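Side-chain contacts in Cyp101j2 (Sphingobium yanoikuyae, PDB 5KYO), which is a haem-containing cytochrome P450 monooxygenase, probably hydroxylating the monoterpenoid 1,8-cineole: residues 52-55 against 61-64; 72-77 against 332-337; 92-97 against 327-332. All blocks are in the same frame, centred on the assembly; numbering follows the deposited sequence.

Contact 1: 52-55 against 61-64; sequences DVPE and QSWR
Ser62, on helix 59-69, presents its short side chain to Val53 and Pro54 in the loop that leads into that helix. The CB of Ser62 lies 4.0 Å from Val53 CG1, and its hydroxyl continues alongside the loop, with OG 4.1 Å from the same methyl. OG also sits 3.9 Å from Pro54 CD, the ring carbon bonded to the proline nitrogen. The serine thus meets one methyl and one ring methylene by van der Waals contact, and 43 Å² of it is hidden here. Val53 and Ser62 are buried and Pro54 is exposed. The serine's torsion matters: OG stands opposite the backbone N (chi1 -177°), which carries it outward from the helix to the proline. Val53 does likewise, with CG1 trans to its own N (chi1 177°), and it is this branch that reaches the serine; CG2 stays farther off, 4.8 Å from Ser62 CB. In the P450 fold this is helix A, the first helix of the chain here, and the preceding loop doubles back across one of its flanks. The loop has further ties: the backbone of Val53 is hydrogen-bonded to Tyr413, and Asp52 forms a salt bridge with Lys422 and a hydrogen bond with Ser414. Next along the helix, Trp63 packs on Val345 and Val346 of helix 344-348, while its NE1 is hydrogen-bonded to Asn415, a residue that Val53 also touches.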
# COMPACT_ATOMS: atom_id res chain seq x y z
N ASP A 52 9.74 -10.68 -10.66
CA ASP A 52 10.09 -9.36 -11.17
C ASP A 52 9.45 -9.03 -12.50
O ASP A 52 9.18 -9.92 -13.32
CB ASP A 52 11.60 -9.20 -11.32
CG ASP A 52 12.29 -8.92 -10.01
OD1 ASP A 52 11.58 -8.56 -9.05
OD2 ASP A 52 13.53 -9.02 -9.95
N VAL A 53 9.21 -7.75 -12.71
CA VAL A 53 8.82 -7.25 -14.02
C VAL A 53 9.96 -7.58 -14.99
O VAL A 53 11.12 -7.38 -14.65
CB VAL A 53 8.54 -5.73 -13.99
CG1 VAL A 53 8.21 -5.22 -15.38
CG2 VAL A 53 7.40 -5.44 -13.04
N PRO A 54 9.63 -8.13 -16.17
CA PRO A 54 10.66 -8.39 -17.18
C PRO A 54 11.44 -7.13 -17.57
O PRO A 54 10.85 -6.09 -17.87
CB PRO A 54 9.86 -8.92 -18.38
CG PRO A 54 8.63 -9.51 -17.78
CD PRO A 54 8.31 -8.66 -16.57
N GLU A 55 12.76 -7.23 -17.50
CA GLU A 55 13.63 -6.17 -18.00
C GLU A 55 13.52 -6.14 -19.52
O GLU A 55 13.87 -7.11 -20.19
CB GLU A 55 15.08 -6.42 -17.57
CG GLU A 55 15.31 -6.38 -16.06
CD GLU A 55 15.70 -5.00 -15.57
OE1 GLU A 55 14.83 -4.11 -15.57
OE2 GLU A 55 16.87 -4.81 -15.18
N GLN A 61 2.55 -1.29 -17.60
CA GLN A 61 2.43 -1.79 -18.97
C GLN A 61 2.46 -3.31 -18.97
O GLN A 61 1.61 -3.94 -19.58
CB GLN A 61 3.56 -1.21 -19.83
CG GLN A 61 3.79 -1.93 -21.15
CD GLN A 61 5.17 -1.66 -21.73
OE1 GLN A 61 6.16 -1.60 -21.00
NE2 GLN A 61 5.24 -1.50 -23.06
N SER A 62 3.45 -3.88 -18.28
CA SER A 62 3.55 -5.32 -18.06
C SER A 62 2.23 -5.96 -17.65
O SER A 62 1.79 -6.99 -18.22
CB SER A 62 4.62 -5.59 -16.99
OG SER A 62 4.82 -6.97 -16.78
N TRP A 63 1.59 -5.35 -16.65
CA TRP A 63 0.31 -5.82 -16.14
C TRP A 63 -0.77 -5.74 -17.21
O TRP A 63 -1.59 -6.64 -17.34
CB TRP A 63 -0.13 -5.00 -14.91
CG TRP A 63 0.44 -5.46 -13.60
CD1 TRP A 63 1.69 -5.21 -13.11
CD2 TRP A 63 -0.23 -6.24 -12.61
NE1 TRP A 63 1.84 -5.80 -11.88
CE2 TRP A 63 0.67 -6.43 -11.55
CE3 TRP A 63 -1.51 -6.80 -12.52
CZ2 TRP A 63 0.34 -7.17 -10.41
CZ3 TRP A 63 -1.83 -7.53 -11.38
CH2 TRP A 63 -0.92 -7.70 -10.35
N ARG A 64 -0.76 -4.66 -17.99
CA ARG A 64 -1.75 -4.50 -19.04
C ARG A 64 -1.62 -5.59 -20.11
O ARG A 64 -2.62 -6.04 -20.67
CB ARG A 64 -1.63 -3.10 -19.67
CG ARG A 64 -2.25 -1.99 -18.82
CD ARG A 64 -1.84 -0.62 -19.33
NE ARG A 64 -2.15 -0.45 -20.75
CZ ARG A 64 -3.35 -0.12 -21.22
NH1 ARG A 64 -4.37 0.07 -20.38
NH2 ARG A 64 -3.54 0.02 -22.52

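Contact 2: 72-77 against 332-337; sequences HPLMWT and VLLKAG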
# COMPACT_ATOMS: atom_id res chain seq x y z
N HIS A 72 -9.78 -15.16 -20.31
CA HIS A 72 -10.93 -14.89 -19.44
C HIS A 72 -10.60 -13.81 -18.41
O HIS A 72 -9.44 -13.64 -18.05
CB HIS A 72 -11.38 -16.16 -18.72
CG HIS A 72 -11.74 -17.28 -19.64
ND1 HIS A 72 -13.03 -17.50 -20.07
CD2 HIS A 72 -10.98 -18.24 -20.22
CE1 HIS A 72 -13.06 -18.55 -20.87
NE2 HIS A 72 -11.83 -19.02 -20.98
N PRO A 73 -11.62 -13.07 -17.95
CA PRO A 73 -11.48 -12.11 -16.85
C PRO A 73 -10.96 -12.76 -15.57
O PRO A 73 -10.32 -12.10 -14.75
CB PRO A 73 -12.91 -11.60 -16.65
CG PRO A 73 -13.56 -11.77 -17.97
CD PRO A 73 -12.97 -13.03 -18.54
N LEU A 74 -11.24 -14.05 -15.39
CA LEU A 74 -10.78 -14.75 -14.21
C LEU A 74 -9.90 -15.91 -14.63
O LEU A 74 -10.39 -16.88 -15.20
CB LEU A 74 -11.96 -15.25 -13.37
CG LEU A 74 -11.64 -15.79 -11.97
CD1 LEU A 74 -11.42 -14.66 -10.99
CD2 LEU A 74 -12.72 -16.74 -11.44
N MET A 75 -8.61 -15.81 -14.34
CA MET A 75 -7.67 -16.88 -14.66
C MET A 75 -7.17 -17.55 -13.38
O MET A 75 -7.48 -17.10 -12.28
CB MET A 75 -6.48 -16.34 -15.48
CG MET A 75 -6.86 -15.74 -16.82
SD MET A 75 -7.43 -16.99 -18.02
CE MET A 75 -5.87 -17.71 -18.47
N TRP A 76 -6.38 -18.61 -13.54
CA TRP A 76 -5.88 -19.40 -12.42
C TRP A 76 -4.42 -19.75 -12.65
O TRP A 76 -4.03 -20.12 -13.76
CB TRP A 76 -6.71 -20.68 -12.25
CG TRP A 76 -6.35 -21.52 -11.06
CD1 TRP A 76 -6.93 -21.50 -9.83
CD2 TRP A 76 -5.33 -22.53 -11.01
NE1 TRP A 76 -6.33 -22.42 -9.00
CE2 TRP A 76 -5.34 -23.07 -9.70
CE3 TRP A 76 -4.40 -23.03 -11.93
CZ2 TRP A 76 -4.47 -24.07 -9.30
CZ3 TRP A 76 -3.53 -24.03 -11.52
CH2 TRP A 76 -3.58 -24.55 -10.22
N THR A 77 -3.61 -19.60 -11.61
CA THR A 77 -2.16 -19.82 -11.70
C THR A 77 -1.75 -20.90 -10.71
O THR A 77 -2.23 -20.92 -9.57
CB THR A 77 -1.36 -18.50 -11.42
OG1 THR A 77 0.06 -18.78 -11.37
CG2 THR A 77 -1.80 -17.86 -10.11
N VAL A 332 -17.10 -20.53 -13.56
CA VAL A 332 -16.39 -21.64 -12.96
C VAL A 332 -16.93 -21.92 -11.57
O VAL A 332 -17.73 -21.15 -11.04
CB VAL A 332 -14.86 -21.39 -12.86
CG1 VAL A 332 -14.27 -21.23 -14.23
CG2 VAL A 332 -14.56 -20.16 -11.99
N LEU A 333 -16.51 -23.04 -11.00
CA LEU A 333 -16.87 -23.38 -9.63
C LEU A 333 -15.72 -23.05 -8.69
O LEU A 333 -14.64 -23.66 -8.76
CB LEU A 333 -17.23 -24.87 -9.50
CG LEU A 333 -17.69 -25.30 -8.10
CD1 LEU A 333 -18.99 -24.61 -7.71
CD2 LEU A 333 -17.83 -26.82 -8.01
N LEU A 334 -15.95 -22.08 -7.81
CA LEU A 334 -14.99 -21.73 -6.78
C LEU A 334 -15.20 -22.59 -5.54
O LEU A 334 -16.18 -22.40 -4.81
CB LEU A 334 -15.10 -20.26 -6.40
CG LEU A 334 -15.00 -19.24 -7.52
CD1 LEU A 334 -14.98 -17.84 -6.91
CD2 LEU A 334 -13.76 -19.52 -8.34
N LYS A 335 -14.28 -23.51 -5.29
CA LYS A 335 -14.38 -24.39 -4.14
C LYS A 335 -14.22 -23.57 -2.86
O LYS A 335 -13.59 -22.51 -2.87
CB LYS A 335 -13.33 -25.50 -4.21
CG LYS A 335 -13.60 -26.58 -5.24
CD LYS A 335 -12.58 -27.72 -5.12
CE LYS A 335 -12.93 -28.89 -6.06
NZ LYS A 335 -11.86 -29.93 -6.10
N ALA A 336 -14.79 -24.05 -1.77
CA ALA A 336 -14.51 -23.45 -0.48
C ALA A 336 -13.02 -23.59 -0.21
O ALA A 336 -12.44 -24.65 -0.47
CB ALA A 336 -15.33 -24.10 0.64
N GLY A 337 -12.40 -22.52 0.30
CA GLY A 337 -10.98 -22.50 0.58
C GLY A 337 -10.16 -21.97 -0.59
O GLY A 337 -8.94 -21.82 -0.49
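The small antiparallel hairpin of strands 327-329 and 332-334 meets the larger sheet at its edge strand 74-77, where Leu74 points its side chain at Val332 and Leu334. The touching is done by a single methyl of the leucine. Leu74 CD2 is 3.9 Å from Val332 CG2 and 4.3 Å from Leu334 CD2. These last two methyls also lie against each other, Val332 CG2 being 3.8 Å from Leu334 CD2, so that three branch ends, all of buried residues, form a compact triangle. In Leu74, CG stands trans to the backbone N (chi1 -169°), and chi2 of 79° then puts CD2, not CD1, against the hairpin; CD1 remains 6.0 Å from Leu334 CD2. Val332 points its CB at the leucine, whereas Leu334 does not and comes near only with the end of its side chain, CD2; the intervening Leu333 is exposed. The hairpin forms part of the beta-rich region of the P450 fold, and its strands belong to a separate two-stranded sheet. Strand 74-77 is an outermost member of the five-stranded mixed sheet, paired with strand 83-86, and no strand pairing joins it to 332-334: the backbones keep apart, with the CA atoms of Leu74 and Val332 9.0 Å from each other. Trp84 of strand 83-86 is a common neighbour, touched by Leu74, Val332 and Leu334 alike, while Leu91 of helix 89-97 also packs on Leu74. Arg43 adds a polar element, touching Val332 and giving the carbonyl O of Leu74 a weak hydrogen bond.

Contact 3: 92-97 against 327-332; sequences AETVMS and QEFEGV
Phe329 swings its ring trans to the backbone N (chi1 -168°), out from strand 327-329 and toward helix 89-97, where Thr94 and Val95 receive it. The far end of the ring does the touching: CZ lies 4.2 Å from Thr94 CG2, and CE2 lies 4.2 Å from Val95 CG2. Both methyls approach the ring obliquely. In Thr94 a chi1 of -71° turns OG1 back along the helix, where it is hydrogen-bonded to the carbonyl O of Asp90, and so the methyl rather than the hydroxyl meets the phenylalanine. The strand end is fixed by a type I' turn from Phe329 to Val332, closed by Phe329 N to Val332 O at 3.1 Å and Val332 N to Phe329 O at 3.0 Å. This tight beta hairpin thereby packs on the helix that follows strand 83-86 in the P450 fold. Phe102 meets the Phe329 ring edge-to-face, and the side chain of Val95 is about 9 Å from the haem. With methyls against an aromatic ring, the contact is apolar and carries no directed bond between these segments, so its strength probably rests on dispersion and on the burial of Phe329 and Val95.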
# COMPACT_ATOMS: atom_id res chain seq x y z
N ALA A 92 -12.45 -7.17 -10.34
CA ALA A 92 -11.54 -6.89 -9.22
C ALA A 92 -12.24 -6.15 -8.08
O ALA A 92 -12.09 -6.51 -6.90
CB ALA A 92 -10.35 -6.08 -9.73
N GLU A 93 -13.02 -5.13 -8.42
CA GLU A 93 -13.71 -4.33 -7.40
C GLU A 93 -14.80 -5.12 -6.69
O GLU A 93 -15.09 -4.87 -5.51
CB GLU A 93 -14.31 -3.06 -8.00
CG GLU A 93 -13.26 -2.04 -8.44
CD GLU A 93 -13.86 -0.69 -8.79
OE1 GLU A 93 -15.03 -0.65 -9.24
OE2 GLU A 93 -13.18 0.34 -8.60
N THR A 94 -15.40 -6.06 -7.42
CA THR A 94 -16.40 -6.96 -6.85
C THR A 94 -15.78 -7.90 -5.82
O THR A 94 -16.27 -8.00 -4.70
CB THR A 94 -17.10 -7.80 -7.94
OG1 THR A 94 -17.97 -6.96 -8.72
CG2 THR A 94 -17.92 -8.93 -7.32
N VAL A 95 -14.69 -8.58 -6.18
CA VAL A 95 -14.00 -9.45 -5.23
C VAL A 95 -13.51 -8.62 -4.05
O VAL A 95 -13.63 -9.03 -2.88
CB VAL A 95 -12.82 -10.20 -5.88
CG1 VAL A 95 -12.08 -11.05 -4.84
CG2 VAL A 95 -13.32 -11.09 -6.99
N MET A 96 -13.01 -7.42 -4.36
CA MET A 96 -12.51 -6.52 -3.33
C MET A 96 -13.55 -6.16 -2.28
O MET A 96 -13.24 -6.07 -1.09
CB MET A 96 -12.00 -5.24 -3.96
CG MET A 96 -10.59 -4.92 -3.64
SD MET A 96 -10.10 -3.54 -4.68
CE MET A 96 -9.77 -4.37 -6.23
N SER A 97 -14.79 -5.95 -2.73
CA SER A 97 -15.83 -5.36 -1.89
C SER A 97 -16.91 -6.33 -1.41
O SER A 97 -17.53 -6.08 -0.39
CB SER A 97 -16.50 -4.21 -2.65
OG SER A 97 -17.01 -4.66 -3.90
N GLN A 327 -19.00 -21.70 -4.66
CA GLN A 327 -19.75 -20.65 -5.35
C GLN A 327 -19.56 -20.64 -6.86
O GLN A 327 -18.44 -20.75 -7.38
CB GLN A 327 -19.36 -19.27 -4.81
CG GLN A 327 -19.87 -18.98 -3.41
CD GLN A 327 -19.42 -17.62 -2.91
OE1 GLN A 327 -18.83 -16.84 -3.65
NE2 GLN A 327 -19.70 -17.34 -1.64
N GLU A 328 -20.68 -20.52 -7.57
CA GLU A 328 -20.65 -20.27 -9.00
C GLU A 328 -20.27 -18.82 -9.21
O GLU A 328 -20.97 -17.90 -8.77
CB GLU A 328 -22.01 -20.59 -9.63
N PHE A 329 -19.15 -18.62 -9.88
CA PHE A 329 -18.65 -17.28 -10.16
C PHE A 329 -17.85 -17.32 -11.46
O PHE A 329 -17.00 -18.19 -11.65
CB PHE A 329 -17.78 -16.78 -9.00
CG PHE A 329 -17.46 -15.31 -9.06
CD1 PHE A 329 -18.44 -14.36 -8.83
CD2 PHE A 329 -16.17 -14.87 -9.31
CE1 PHE A 329 -18.15 -13.00 -8.86
CE2 PHE A 329 -15.87 -13.53 -9.35
CZ PHE A 329 -16.86 -12.59 -9.13
N GLU A 330 -18.16 -16.39 -12.36
CA GLU A 330 -17.44 -16.22 -13.62
C GLU A 330 -17.35 -17.49 -14.46
O GLU A 330 -16.36 -17.72 -15.15
CB GLU A 330 -16.04 -15.68 -13.34
CG GLU A 330 -16.02 -14.21 -12.92
CD GLU A 330 -16.48 -13.29 -14.03
OE1 GLU A 330 -15.79 -13.22 -15.08
OE2 GLU A 330 -17.53 -12.64 -13.88
N GLY A 331 -18.40 -18.31 -14.39
CA GLY A 331 -18.50 -19.49 -15.23
C GLY A 331 -17.67 -20.66 -14.75
O GLY A 331 -17.53 -21.67 -15.44
N VAL A 332 -17.10 -20.53 -13.56
CA VAL A 332 -16.39 -21.64 -12.96
C VAL A 332 -16.93 -21.92 -11.57
O VAL A 332 -17.73 -21.15 -11.04
CB VAL A 332 -14.86 -21.39 -12.86
CG1 VAL A 332 -14.27 -21.23 -14.23
CG2 VAL A 332 -14.56 -20.16 -11.99

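How the contacts relate
Contact 1 comes first along the chain and stands apart, its centre 23 Å from that of contact 2 and 25 Å from that of contact 3. Its helix 59-69 runs on in sequence to strand 74-77 of contact 2, after which strand 83-86 and helix 89-97 lead to contact 3. Contacts 2 and 3 have centres only 8 Å apart and share Val332, contact 3 being nested within the loop that contact 2 closes. The pairing of the hairpin strands includes a probable hydrogen bond from Leu334 N to Gln327 O, which links the two contacts. One hairpin, distant in sequence, is thus packed against both a sheet edge and a helix of the N-terminal part of this P450.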